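Local coordinates for protein glutathione S-transferase domain (Xanthobacter autotrophicus, PDB 4HZ2) that binds glutathione and, as a dimeric member of the glutathione S-transferase family, probably transfers it to electrophilic substrates, at residues N89-L92 with L93-E97; P103-G106 with L107-R111; A202-A205 with W206-V210. One frame throughout, in Å; residues are numbered along the deposited sequence. Where two conformers were deposited one is given.

Interaction 1: N89-L92 with L93-E97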
ATOM      1  N   ASN B  89       0.585  -5.065   6.422  1.00 14.79           N
ATOM      2  CA  ASN B  89       1.842  -4.346   6.525  1.00 13.61           C
ATOM      3  C   ASN B  89       1.861  -3.385   7.734  1.00 14.69           C
ATOM      4  O   ASN B  89       2.941  -3.086   8.305  1.00 14.93           O
ATOM      5  CB  ASN B  89       2.175  -3.622   5.224  1.00 15.98           C
ATOM      6  CG  ASN B  89       2.606  -4.583   4.092  1.00 15.02           C
ATOM      7  OD1 ASN B  89       2.693  -5.794   4.273  1.00 15.41           O
ATOM      8  ND2 ASN B  89       2.895  -4.019   2.932  1.00 19.59           N
ATOM      9  N   ALA B  90       0.679  -2.903   8.131  1.00 13.70           N
ATOM     10  CA  ALA B  90       0.545  -2.124   9.393  1.00 15.25           C
ATOM     11  C   ALA B  90       0.764  -3.038  10.584  1.00 15.73           C
ATOM     12  O   ALA B  90       1.365  -2.626  11.574  1.00 15.95           O
ATOM     13  CB  ALA B  90      -0.835  -1.453   9.485  1.00 15.40           C
ATOM     14  N   ILE B  91       0.310  -4.285  10.491  1.00 14.50           N
ATOM     15  CA  ILE B  91       0.562  -5.269  11.575  1.00 14.52           C
ATOM     16  C   ILE B  91       2.073  -5.563  11.685  1.00 15.16           C
ATOM     17  O   ILE B  91       2.644  -5.659  12.776  1.00 16.29           O
ATOM     18  CB  ILE B  91      -0.249  -6.551  11.342  1.00 14.32           C
ATOM     19  CG1 ILE B  91      -1.738  -6.241  11.546  1.00 18.25           C
ATOM     20  CG2 ILE B  91       0.195  -7.691  12.276  1.00 18.62           C
ATOM     21  CD1 ILE B  91      -2.688  -7.248  10.922  1.00 20.79           C
ATOM     22  N   LEU B  92       2.759  -5.666  10.541  1.00 13.00           N
ATOM     23  CA  LEU B  92       4.205  -5.838  10.588  1.00 12.77           C
ATOM     24  C   LEU B  92       4.868  -4.657  11.284  1.00 14.04           C
ATOM     25  O   LEU B  92       5.733  -4.844  12.128  1.00 15.38           O
ATOM     26  CB  LEU B  92       4.802  -5.935   9.175  1.00 14.07           C
ATOM     27  CG  LEU B  92       4.623  -7.242   8.358  1.00 16.18           C
ATOM     28  CD1 LEU B  92       5.080  -7.114   6.888  1.00 16.34           C
ATOM     29  CD2 LEU B  92       5.260  -8.461   9.083  1.00 17.51           C
ATOM     30  N   LEU B  93       4.475  -3.443  10.918  1.00 14.41           N
ATOM     31  CA  LEU B  93       5.030  -2.240  11.541  1.00 13.50           C
ATOM     32  C   LEU B  93       4.711  -2.161  13.021  1.00 15.56           C
ATOM     33  O   LEU B  93       5.506  -1.656  13.793  1.00 17.63           O
ATOM     34  CB  LEU B  93       4.525  -0.977  10.824  1.00 14.34           C
ATOM     35  CG  LEU B  93       5.141  -0.702   9.446  1.00 14.47           C
ATOM     36  CD1 LEU B  93       4.238   0.265   8.675  1.00 15.19           C
ATOM     37  CD2 LEU B  93       6.538  -0.112   9.651  1.00 16.67           C
ATOM     38  N   HIS B  94       3.554  -2.664  13.417  1.00 15.53           N
ATOM     39  CA  HIS B  94       3.135  -2.463  14.804  1.00 16.13           C
ATOM     40  C   HIS B  94       3.967  -3.330  15.752  1.00 18.31           C
ATOM     41  O   HIS B  94       4.463  -2.861  16.813  1.00 18.88           O
ATOM     42  CB  HIS B  94       1.649  -2.845  14.947  1.00 15.81           C
ATOM     43  CG  HIS B  94       1.141  -2.708  16.343  1.00 13.96           C
ATOM     44  ND1 HIS B  94       0.688  -1.506  16.845  1.00 17.63           N
ATOM     45  CD2 HIS B  94       1.046  -3.610  17.358  1.00 19.44           C
ATOM     46  CE1 HIS B  94       0.302  -1.680  18.105  1.00 25.22           C
ATOM     47  NE2 HIS B  94       0.528  -2.939  18.447  1.00 20.20           N
ATOM     48  N   PHE B  95       4.066  -4.614  15.404  1.00 16.71           N
ATOM     49  CA  PHE B  95       4.814  -5.570  16.232  1.00 17.78           C
ATOM     50  C   PHE B  95       6.329  -5.553  16.073  1.00 17.28           C
ATOM     51  O   PHE B  95       7.042  -5.995  16.967  1.00 19.03           O
ATOM     52  CB  PHE B  95       4.257  -6.978  16.057  1.00 20.67           C
ATOM     53  CG  PHE B  95       2.861  -7.106  16.588  1.00 16.93           C
ATOM     54  CD1 PHE B  95       1.777  -7.048  15.718  1.00 21.03           C
ATOM     55  CD2 PHE B  95       2.628  -7.189  17.969  1.00 20.79           C
ATOM     56  CE1 PHE B  95       0.484  -7.115  16.184  1.00 17.50           C
ATOM     57  CE2 PHE B  95       1.319  -7.260  18.453  1.00 18.63           C
ATOM     58  CZ  PHE B  95       0.243  -7.250  17.547  1.00 16.21           C
ATOM     59  N   ALA B  96       6.837  -5.049  14.942  1.00 17.79           N
ATOM     60  CA  ALA B  96       8.276  -5.016  14.765  1.00 17.34           C
ATOM     61  C   ALA B  96       8.915  -3.810  15.435  1.00 15.78           C
ATOM     62  O   ALA B  96      10.133  -3.772  15.633  1.00 18.85           O
ATOM     63  CB  ALA B  96       8.610  -5.058  13.301  1.00 16.49           C
ATOM     64  N   GLU B  97       8.084  -2.851  15.847  1.00 18.24           N
ATOM     65  CA  GLU B  97       8.565  -1.624  16.462  1.00 22.00           C
ATOM     66  C   GLU B  97       9.425  -1.951  17.681  1.00 20.36           C
ATOM     67  O   GLU B  97       9.007  -2.730  18.553  1.00 23.23           O
ATOM     68  CB  GLU B  97       7.360  -0.753  16.844  1.00 28.27           C
ATOM     69  CG  GLU B  97       7.672   0.661  17.275  1.00 33.62           C
ATOM     70  CD  GLU B  97       8.254   1.508  16.154  1.00 24.41           C
ATOM     71  OE1 GLU B  97       9.437   1.871  16.285  1.00 42.78           O
ATOM     72  OE2 GLU B  97       7.530   1.827  15.155  1.00 27.21           O
TER
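I91 and F95 lie side by side one turn apart on helix 88-96, the last helix of the thioredoxin-like N-terminal domain of this glutathione S-transferase, and point the same way. Branch CG2 of I91 does the touching: it sits anti to the backbone N and reaches CD1 of F95 at 3.8 Å. The same ring atom also meets the I91 carbonyl, which lies at the ring edge near its plane. One face of the F95 ring is taken by H94, whose CD2 stands 3.6 Å above the plane over the centre; F95 CD1 in turn lies at the edge of the imidazole, in its plane. With CG of H94 anti to its own N (chi1 178°), the imidazole leans over its neighbour, and its ND1 is hydrogen-bonded to T110 of the second subunit. At the other end N89, close to the glutathione site, is held by E119 through ND2 and by K36 through OD1. L93 packs against H113 and L116 of helix 107-137, whereas L92 meets I40 of helix 32-43. The backbone bond beneath the I91-F95 pair is almost straight: F95 N reaches I91 O at 3.2 Å with an N-H...O angle of 179°.

Interaction 2: P103-G106 with L107-R111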
ATOM      1  N   PRO B 103      13.996  -0.784  11.574  1.00 18.34           N
ATOM      2  CA  PRO B 103      14.918   0.292  11.927  1.00 18.41           C
ATOM      3  C   PRO B 103      14.166   1.478  12.526  1.00 15.14           C
ATOM      4  O   PRO B 103      12.984   1.675  12.233  1.00 16.86           O
ATOM      5  CB  PRO B 103      15.546   0.715  10.577  1.00 16.57           C
ATOM      6  CG  PRO B 103      15.270  -0.407   9.656  1.00 18.66           C
ATOM      7  CD  PRO B 103      14.044  -1.126  10.145  1.00 18.25           C
ATOM      8  N   PRO B 104      14.876   2.326  13.273  1.00 17.22           N
ATOM      9  CA  PRO B 104      14.269   3.542  13.788  1.00 20.11           C
ATOM     10  C   PRO B 104      14.063   4.565  12.670  1.00 15.32           C
ATOM     11  O   PRO B 104      14.620   4.420  11.564  1.00 18.68           O
ATOM     12  CB  PRO B 104      15.323   4.064  14.764  1.00 21.52           C
ATOM     13  CG  PRO B 104      16.631   3.590  14.174  1.00 28.60           C
ATOM     14  CD  PRO B 104      16.321   2.246  13.551  1.00 20.46           C
ATOM     15  N   PRO B 105      13.253   5.590  12.933  1.00 17.66           N
ATOM     16  CA  PRO B 105      13.045   6.618  11.908  1.00 19.82           C
ATOM     17  C   PRO B 105      14.368   7.127  11.354  1.00 24.60           C
ATOM     18  O   PRO B 105      15.367   7.252  12.085  1.00 22.15           O
ATOM     19  CB  PRO B 105      12.259   7.695  12.659  1.00 25.74           C
ATOM     20  CG  PRO B 105      11.463   6.902  13.662  1.00 25.45           C
ATOM     21  CD  PRO B 105      12.407   5.810  14.121  1.00 22.27           C
ATOM     22  N   GLY B 106      14.366   7.389  10.051  1.00 21.51           N
ATOM     23  CA  GLY B 106      15.568   7.791   9.326  1.00 25.53           C
ATOM     24  C   GLY B 106      15.557   7.063   8.002  1.00 23.32           C
ATOM     25  O   GLY B 106      14.551   6.432   7.643  1.00 20.91           O
ATOM     26  N   LEU B 107      16.678   7.117   7.289  1.00 19.70           N
ATOM     27  CA  LEU B 107      16.770   6.562   5.938  1.00 21.01           C
ATOM     28  C   LEU B 107      16.392   5.100   5.907  1.00 18.09           C
ATOM     29  O   LEU B 107      15.660   4.684   5.005  1.00 18.93           O
ATOM     30  CB  LEU B 107      18.189   6.726   5.367  1.00 21.92           C
ATOM     31  CG  LEU B 107      18.407   6.210   3.943  1.00 21.50           C
ATOM     32  CD1 LEU B 107      17.581   7.025   2.959  1.00 24.20           C
ATOM     33  CD2 LEU B 107      19.884   6.229   3.564  1.00 32.59           C
ATOM     34  N   ALA B 108      16.883   4.304   6.870  1.00 19.68           N
ATOM     35  CA  ALA B 108      16.612   2.871   6.821  1.00 18.16           C
ATOM     36  C   ALA B 108      15.102   2.601   6.977  1.00 12.94           C
ATOM     37  O   ALA B 108      14.522   1.755   6.259  1.00 15.75           O
ATOM     38  CB  ALA B 108      17.421   2.091   7.861  1.00 21.56           C
ATOM     39  N   ARG B 109      14.448   3.277   7.908  1.00 15.32           N
ATOM     40  CA  ARG B 109      13.005   3.095   8.092  0.50 14.92           C
ATOM     41  C   ARG B 109      12.257   3.522   6.825  1.00 14.95           C
ATOM     42  O   ARG B 109      11.290   2.884   6.393  1.00 14.32           O
ATOM     43  CB  ARG B 109      12.539   3.937   9.270  0.50 18.12           C
ATOM     44  CG  ARG B 109      11.045   3.938   9.449  0.50 18.61           C
ATOM     45  CD  ARG B 109      10.536   2.597   9.941  0.50 18.96           C
ATOM     46  NE  ARG B 109       9.311   2.777  10.708  0.50 19.43           N
ATOM     47  CZ  ARG B 109       9.276   2.944  12.025  0.50 18.60           C
ATOM     48  NH1 ARG B 109      10.400   2.945  12.733  0.50 21.07           N
ATOM     49  NH2 ARG B 109       8.111   3.108  12.642  0.50 17.94           N
ATOM     50  N   THR B 110      12.702   4.642   6.243  1.00 14.22           N
ATOM     51  CA  THR B 110      12.054   5.104   5.019  1.00 12.54           C
ATOM     52  C   THR B 110      12.206   4.093   3.879  1.00 13.64           C
ATOM     53  O   THR B 110      11.241   3.838   3.123  1.00 14.48           O
ATOM     54  CB  THR B 110      12.561   6.477   4.622  1.00 15.70           C
ATOM     55  OG1 THR B 110      12.027   7.415   5.551  1.00 15.58           O
ATOM     56  CG2 THR B 110      12.097   6.862   3.217  1.00 16.31           C
ATOM     57  N   ARG B 111      13.398   3.505   3.758  1.00 14.42           N
ATOM     58  CA  ARG B 111      13.585   2.450   2.747  1.00 15.01           C
ATOM     59  C   ARG B 111      12.649   1.276   2.995  1.00 13.30           C
ATOM     60  O   ARG B 111      12.087   0.705   2.042  1.00 13.95           O
ATOM     61  CB  ARG B 111      15.030   1.967   2.662  1.00 15.21           C
ATOM     62  CG  ARG B 111      15.981   3.055   2.196  1.00 18.47           C
ATOM     63  CD  ARG B 111      15.600   3.551   0.815  1.00 23.49           C
ATOM     64  NE  ARG B 111      16.630   4.439   0.280  1.00 20.88           N
ATOM     65  CZ  ARG B 111      16.378   5.448  -0.545  1.00 22.74           C
ATOM     66  NH1 ARG B 111      15.126   5.668  -0.927  1.00 19.77           N
ATOM     67  NH2 ARG B 111      17.382   6.216  -0.985  1.00 24.13           N
TER
HETATM   68  O   HOH W   1      16.975   4.416  10.005  1.00 27.91           O
HETATM   69  O   HOH W   2      11.792   7.664   8.472  1.00 19.91           O
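P103 to P105 run in a polyproline II-like conformation beside the first turn of helix 107-137, the CA atoms of P103 and R109 5.1 Å apart. G106, with phi 139° and psi -169°, a backbone shape readily adopted by glycine, occupies the N-cap position. Its carbonyl O accepts T110 N at 2.9 Å, the first i to i+4 bond of the helix. G106 N, which precedes the helix, gives its hydrogen to a water at 3.0 Å, and that water also bonds T110 OG1. A second water donates to P104 O at 2.8 Å and weakly accepts from R109 N, linking the loop to the first turn.

Among the side chains, R109 folds back on the prolines. In the conformer given here, one of two deposited, a bend at chi2 turns its chain so that NH1 meets P103 O at 2.9 Å; the donor lies in the carbonyl plane, although the oxygen is 20° out of the guanidinium plane. P105 runs alongside, its CD 3.8 Å from R109 NH1. The P103 ring packs on the helix through CB, 3.6 Å from A108 CB.

The arrangement joins the interdomain linker to the long first helix of the all-helical C-terminal domain. In the same conformer R109 NH2 makes a salt bridge to E97, just past helix 88-96, while P103 packs on T177, immediately before helix 178-187. T110 OG1 is also hydrogen-bonded to H94 of the second subunit, where L85 of strand 84-86 packs on T110, placing this helix start at the dimer interface.

Interaction 3: A202-A205 with W206-V210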
ATOM      1  N   ALA B 202      18.717 -13.675  -8.484  1.00 19.38           N
ATOM      2  CA  ALA B 202      19.006 -12.901  -7.263  1.00 19.93           C
ATOM      3  C   ALA B 202      17.795 -12.955  -6.327  1.00 18.03           C
ATOM      4  O   ALA B 202      17.954 -13.033  -5.106  1.00 18.71           O
ATOM      5  CB  ALA B 202      19.394 -11.457  -7.568  1.00 19.00           C
ATOM      6  N   VAL B 203      16.589 -12.903  -6.882  1.00 19.63           N
ATOM      7  CA  VAL B 203      15.384 -13.093  -6.058  1.00 17.28           C
ATOM      8  C   VAL B 203      15.359 -14.505  -5.462  1.00 19.19           C
ATOM      9  O   VAL B 203      15.052 -14.677  -4.278  1.00 19.15           O
ATOM     10  CB  VAL B 203      14.080 -12.807  -6.837  1.00 17.30           C
ATOM     11  CG1 VAL B 203      12.876 -13.039  -5.939  1.00 18.95           C
ATOM     12  CG2 VAL B 203      14.107 -11.367  -7.361  1.00 19.74           C
ATOM     13  N   LEU B 204      15.706 -15.515  -6.258  1.00 21.00           N
ATOM     14  CA  LEU B 204      15.693 -16.904  -5.769  1.00 20.02           C
ATOM     15  C   LEU B 204      16.670 -17.041  -4.605  1.00 18.53           C
ATOM     16  O   LEU B 204      16.349 -17.659  -3.571  1.00 20.44           O
ATOM     17  CB  LEU B 204      16.033 -17.896  -6.881  1.00 20.99           C
ATOM     18  CG  LEU B 204      16.091 -19.383  -6.534  1.00 26.81           C
ATOM     19  CD1 LEU B 204      14.764 -19.812  -5.937  1.00 37.04           C
ATOM     20  CD2 LEU B 204      16.440 -20.224  -7.768  1.00 35.64           C
ATOM     21  N   ALA B 205      17.849 -16.430  -4.750  1.00 18.97           N
ATOM     22  CA  ALA B 205      18.891 -16.521  -3.728  1.00 19.16           C
ATOM     23  C   ALA B 205      18.430 -15.818  -2.453  1.00 20.43           C
ATOM     24  O   ALA B 205      18.733 -16.258  -1.317  1.00 20.87           O
ATOM     25  CB  ALA B 205      20.210 -15.957  -4.247  1.00 21.00           C
ATOM     26  N   TRP B 206      17.680 -14.738  -2.623  1.00 18.11           N
ATOM     27  CA  TRP B 206      17.170 -13.982  -1.481  1.00 18.22           C
ATOM     28  C   TRP B 206      16.069 -14.800  -0.796  1.00 18.67           C
ATOM     29  O   TRP B 206      16.046 -14.901   0.447  1.00 17.51           O
ATOM     30  CB  TRP B 206      16.655 -12.612  -1.952  1.00 17.60           C
ATOM     31  CG  TRP B 206      15.763 -11.914  -1.016  1.00 16.28           C
ATOM     32  CD1 TRP B 206      16.132 -11.111   0.027  1.00 14.88           C
ATOM     33  CD2 TRP B 206      14.336 -11.892  -1.079  1.00 16.80           C
ATOM     34  NE1 TRP B 206      14.988 -10.613   0.661  1.00 14.56           N
ATOM     35  CE2 TRP B 206      13.876 -11.075  -0.006  1.00 16.07           C
ATOM     36  CE3 TRP B 206      13.395 -12.498  -1.921  1.00 18.53           C
ATOM     37  CZ2 TRP B 206      12.501 -10.845   0.235  1.00 15.75           C
ATOM     38  CZ3 TRP B 206      12.020 -12.272  -1.688  1.00 18.38           C
ATOM     39  CH2 TRP B 206      11.586 -11.450  -0.617  1.00 16.75           C
ATOM     40  N   VAL B 207      15.182 -15.420  -1.581  1.00 16.66           N
ATOM     41  CA  VAL B 207      14.171 -16.297  -0.996  1.00 17.90           C
ATOM     42  C   VAL B 207      14.845 -17.359  -0.104  1.00 17.69           C
ATOM     43  O   VAL B 207      14.440 -17.560   1.051  1.00 18.81           O
ATOM     44  CB  VAL B 207      13.261 -16.974  -2.047  1.00 16.86           C
ATOM     45  CG1 VAL B 207      12.471 -18.129  -1.408  1.00 19.42           C
ATOM     46  CG2 VAL B 207      12.343 -15.944  -2.718  1.00 19.12           C
ATOM     47  N   ASP B 208      15.918 -17.981  -0.593  1.00 18.11           N
ATOM     48  CA  ASP B 208      16.600 -19.012   0.201  1.00 20.16           C
ATOM     49  C   ASP B 208      17.231 -18.444   1.475  1.00 19.53           C
ATOM     50  O   ASP B 208      17.217 -19.088   2.536  1.00 23.97           O
ATOM     51  CB  ASP B 208      17.645 -19.762  -0.628  1.00 24.49           C
ATOM     52  CG  ASP B 208      17.017 -20.584  -1.755  1.00 29.46           C
ATOM     53  OD1 ASP B 208      15.830 -20.957  -1.650  1.00 33.98           O
ATOM     54  OD2 ASP B 208      17.714 -20.861  -2.760  1.00 30.96           O
ATOM     55  N   ARG B 209      17.806 -17.248   1.366  1.00 22.30           N
ATOM     56  CA  ARG B 209      18.457 -16.549   2.483  1.00 21.80           C
ATOM     57  C   ARG B 209      17.433 -16.236   3.560  1.00 23.32           C
ATOM     58  O   ARG B 209      17.670 -16.451   4.759  1.00 22.58           O
ATOM     59  CB  ARG B 209      19.075 -15.247   1.918  1.00 27.52           C
ATOM     60  CG  ARG B 209      19.936 -14.386   2.798  1.00 48.77           C
ATOM     61  CD  ARG B 209      20.443 -13.218   1.949  1.00 29.13           C
ATOM     62  NE  ARG B 209      21.235 -13.695   0.815  1.00 22.84           N
ATOM     63  CZ  ARG B 209      21.061 -13.354  -0.461  1.00 20.38           C
ATOM     64  NH1 ARG B 209      20.138 -12.472  -0.841  1.00 20.63           N
ATOM     65  NH2 ARG B 209      21.856 -13.891  -1.381  1.00 27.15           N
ATOM     66  N   VAL B 210      16.276 -15.735   3.141  1.00 18.22           N
ATOM     67  CA  VAL B 210      15.237 -15.405   4.119  1.00 18.05           C
ATOM     68  C   VAL B 210      14.713 -16.696   4.749  1.00 17.60           C
ATOM     69  O   VAL B 210      14.554 -16.775   5.981  1.00 17.46           O
ATOM     70  CB  VAL B 210      14.076 -14.581   3.502  1.00 15.84           C
ATOM     71  CG1 VAL B 210      12.931 -14.458   4.502  1.00 17.07           C
ATOM     72  CG2 VAL B 210      14.575 -13.205   3.070  1.00 18.38           C
TER
HETATM   73  O   HOH W   3      20.193 -12.055  -3.741  1.00 23.79           O
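The carbonyl O of V203 lies at the edge of the W206 indole, in plane, 3.6 Å from CE3, on helix 201-211. On one face of the indole sits CG2 of V210, 3.5 Å above the plane and offset toward the rim. V203 CG1 approaches the same CE3 at 4.1 Å, and the two side chains run side by side in the same direction. A second flat group, the R209 guanidinium, has A205 O over its centre on one face, 3.8 Å above the plane, and a water at its edge, in plane. That water accepts from R209 NH1 at 2.9 Å and donates to A202 O, tying the arginine back to the carbonyl seven residues earlier; A202 O also receives W206 N. NH1 has a further partner in P169 O. The bend at chi3 (-60°) curls the arginine chain back along the helix, laying its flat end above the A205 carbonyl, with NH2 near A205 CB.

Regular i to i+4 bonds underlie this, among them V207 N to V203 O at 2.8 Å, with an N-H...O angle of 167°. V207 CG2 also packs against V203 O at 3.4 Å.

The helix belongs to the all-helical C-terminal domain, and its two sides differ: D208 is exposed, whereas V203 and W206 are buried. W206 touches M161 and L165 of helix 144-165 and L183 and F184 of helix 178-187, and its NE1 is hydrogen-bonded to D180 of the latter helix. At the N-terminal end, E162 of helix 144-165 accepts from the backbone N of both A202 and V203.

Overall arrangement
Interactions 1 and 2 are neighbours in series, with centres about 14 Å apart; they are in direct contact, in part through packing of L93 on R109, and both touch the second subunit. Interaction 3 is separate, its centre about 23 Å from either, and meets no other chain. Their chemistry follows their place. Within the N-terminal domain, 89-97 is a buried helical contact of aliphatic and aromatic groups. The more exposed 103-111 depends on proline, water and an arginine-to-carbonyl bond where a helix starts. In 202-210, a buried tryptophan side and a polar arginine side share one helix, packed on helices 144-165 and 178-187; interaction 1 also meets the latter helix.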